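Local coordinates for protein acyl-CoA thioesterase (Alicyclobacillus acidocaldarius subsp. acidocaldarius, PDB 3RQB) that is of unestablished function but probably hydrolyses acyl-CoA thioesters, at residues A76-A82 against T95-Q100. Sequence-based numbering, arbitrary orientation.
Sequences APFVIEA and TLTMMQ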
loop_
_atom_site.group_PDB
_atom_site.type_symbol
_atom_site.label_atom_id
_atom_site.label_comp_id
_atom_site.label_asym_id
_atom_site.label_seq_id
_atom_site.Cartn_x
_atom_site.Cartn_y
_atom_site.Cartn_z
ATOM N N ALA B 76 -7.495 25.570 -4.977
ATOM C CA ALA B 76 -6.534 26.629 -5.117
ATOM C C ALA B 76 -5.498 26.144 -6.087
ATOM O O ALA B 76 -5.375 24.942 -6.310
ATOM C CB ALA B 76 -5.898 26.972 -3.771
ATOM N N PRO B 77 -4.754 27.067 -6.678
ATOM C CA PRO B 77 -3.482 26.586 -7.207
ATOM C C PRO B 77 -2.694 25.896 -6.092
ATOM O O PRO B 77 -2.861 26.193 -4.897
ATOM C CB PRO B 77 -2.767 27.870 -7.621
ATOM C CG PRO B 77 -3.852 28.874 -7.817
ATOM C CD PRO B 77 -4.923 28.520 -6.832
ATOM N N PHE B 78 -1.858 24.953 -6.513
ATOM C CA PHE B 78 -0.950 24.217 -5.652
ATOM C C PHE B 78 0.347 24.056 -6.405
ATOM O O PHE B 78 0.438 24.389 -7.592
ATOM C CB PHE B 78 -1.482 22.834 -5.339
ATOM C CG PHE B 78 -1.722 22.016 -6.552
ATOM C CD1 PHE B 78 -0.705 21.285 -7.116
ATOM C CD2 PHE B 78 -2.970 21.998 -7.151
ATOM C CE1 PHE B 78 -0.935 20.535 -8.244
ATOM C CE2 PHE B 78 -3.203 21.252 -8.288
ATOM C CZ PHE B 78 -2.191 20.518 -8.829
ATOM N N VAL B 79 1.356 23.570 -5.696
ATOM C CA VAL B 79 2.661 23.332 -6.277
ATOM C C VAL B 79 3.139 21.928 -5.922
ATOM O O VAL B 79 2.956 21.474 -4.793
ATOM C CB VAL B 79 3.653 24.377 -5.764
ATOM C CG1 VAL B 79 4.878 23.715 -5.155
ATOM C CG2 VAL B 79 4.035 25.309 -6.882
ATOM N N ILE B 80 3.743 21.233 -6.881
ATOM C CA ILE B 80 4.270 19.905 -6.610
ATOM C C ILE B 80 5.746 19.837 -6.890
ATOM O O ILE B 80 6.200 20.233 -7.951
ATOM C CB ILE B 80 3.606 18.837 -7.470
ATOM C CG1 ILE B 80 2.084 18.930 -7.341
ATOM C CG2 ILE B 80 4.105 17.445 -7.057
ATOM C CD1 ILE B 80 1.320 17.939 -8.206
ATOM N N GLU B 81 6.498 19.298 -5.948
ATOM C CA GLU B 81 7.921 19.123 -6.151
ATOM C C GLU B 81 8.230 17.640 -6.275
ATOM O O GLU B 81 8.194 16.910 -5.285
ATOM C CB GLU B 81 8.643 19.695 -4.948
ATOM C CG GLU B 81 10.133 19.707 -5.048
ATOM C CD GLU B 81 10.748 20.406 -3.863
ATOM O OE1 GLU B 81 10.694 21.658 -3.821
ATOM O OE2 GLU B 81 11.258 19.698 -2.966
ATOM N N ALA B 82 8.566 17.195 -7.482
ATOM C CA ALA B 82 8.782 15.763 -7.719
ATOM C C ALA B 82 10.259 15.386 -7.966
ATOM O O ALA B 82 10.816 15.721 -9.011
ATOM C CB ALA B 82 7.900 15.283 -8.873
ATOM N N THR B 95 9.983 10.865 -5.237
ATOM C CA THR B 95 9.414 11.403 -3.998
ATOM C C THR B 95 8.688 12.708 -4.308
ATOM O O THR B 95 9.274 13.634 -4.863
ATOM C CB THR B 95 10.500 11.663 -2.930
ATOM O OG1 THR B 95 10.854 10.428 -2.289
ATOM C CG2 THR B 95 9.997 12.652 -1.883
ATOM N N LEU B 96 7.410 12.793 -3.966
ATOM C CA LEU B 96 6.651 13.978 -4.346
ATOM C C LEU B 96 5.925 14.648 -3.198
ATOM O O LEU B 96 5.530 14.016 -2.208
ATOM C CB LEU B 96 5.656 13.666 -5.459
ATOM C CG LEU B 96 6.172 12.787 -6.590
ATOM C CD1 LEU B 96 5.942 11.323 -6.247
ATOM C CD2 LEU B 96 5.475 13.143 -7.878
ATOM N N THR B 97 5.765 15.955 -3.361
ATOM C CA THR B 97 5.177 16.810 -2.351
ATOM C C THR B 97 4.326 17.887 -3.009
ATOM O O THR B 97 4.774 18.556 -3.943
ATOM C CB THR B 97 6.290 17.470 -1.529
ATOM O OG1 THR B 97 7.227 16.465 -1.106
ATOM C CG2 THR B 97 5.711 18.182 -0.320
HETATM N N MSE B 98 3.106 18.063 -2.511
HETATM C CA MSE B 98 2.205 19.092 -3.022
HETATM C C MSE B 98 1.944 20.157 -1.963
HETATM O O MSE B 98 1.484 19.846 -0.869
HETATM C CB MSE B 98 0.879 18.480 -3.483
HETATM C CG MSE B 98 -0.166 19.524 -3.877
HETATM SE SE MSE B 98 -1.945 18.775 -4.158
HETATM C CE MSE B 98 -1.518 17.450 -5.565
HETATM N N MSE B 99 2.233 21.411 -2.299
HETATM C CA MSE B 99 2.042 22.522 -1.370
HETATM C C MSE B 99 1.067 23.567 -1.881
HETATM O O MSE B 99 1.037 23.867 -3.068
HETATM C CB MSE B 99 3.383 23.192 -1.071
HETATM C CG MSE B 99 4.262 22.386 -0.139
HETATM SE SE MSE B 99 6.156 22.705 -0.428
HETATM C CE MSE B 99 6.309 22.042 -2.275
ATOM N N GLN B 100 0.269 24.106 -0.965
ATOM C CA GLN B 100 -0.550 25.292 -1.214
ATOM C C GLN B 100 -0.304 26.280 -0.090
ATOM O O GLN B 100 -0.342 25.901 1.085
ATOM C CB GLN B 100 -2.026 24.939 -1.206
ATOM C CG GLN B 100 -2.565 24.510 -2.524
ATOM C CD GLN B 100 -3.945 23.933 -2.383
ATOM O OE1 GLN B 100 -4.289 23.383 -1.333
ATOM N NE2 GLN B 100 -4.755 24.062 -3.432
#
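Val79 and Met99 form an antiparallel hydrogen-bonded pair, with Val79 N 2.7 Å from Met99 O and Met99 N 2.6 Å from Val79 O, between strand segments running at 156° to each other. Two residues on, Glu81 N donates to Thr97 O, with the non-hydrogen-bonded pair Ile80 and Met98 between. On the face carrying Ile80 and Met98, selenomethionine Met98 leaves its backbone with CG anti to N (chi1 173°) and then bends at chi3; its SE lies over one face of the Phe78 ring, 4.3 Å from the centroid, a Met-aromatic contact, and its CE meets Ile80 CD1. These strands form a beta hairpin of the N-terminal hotdog domain, and this apolar face packs on helix 41-53, where Met48 touches Met98 and Thr47 touches Phe78 and Ile80. Farther along the same face Ala82 CB meets Leu96 CD2. On the other face Val79 CG1 touches Met99 CE at 3.6 Å. At the strand end the Gln100 amide bonds through NE2 to Lys74 O and to Pro77 O (3.2 Å), the latter approached from above its carbonyl plane, and weakly to Ala76 O. With an alanine here, the carbonyls of Lys74 and Pro77 would probably lose the donor they share.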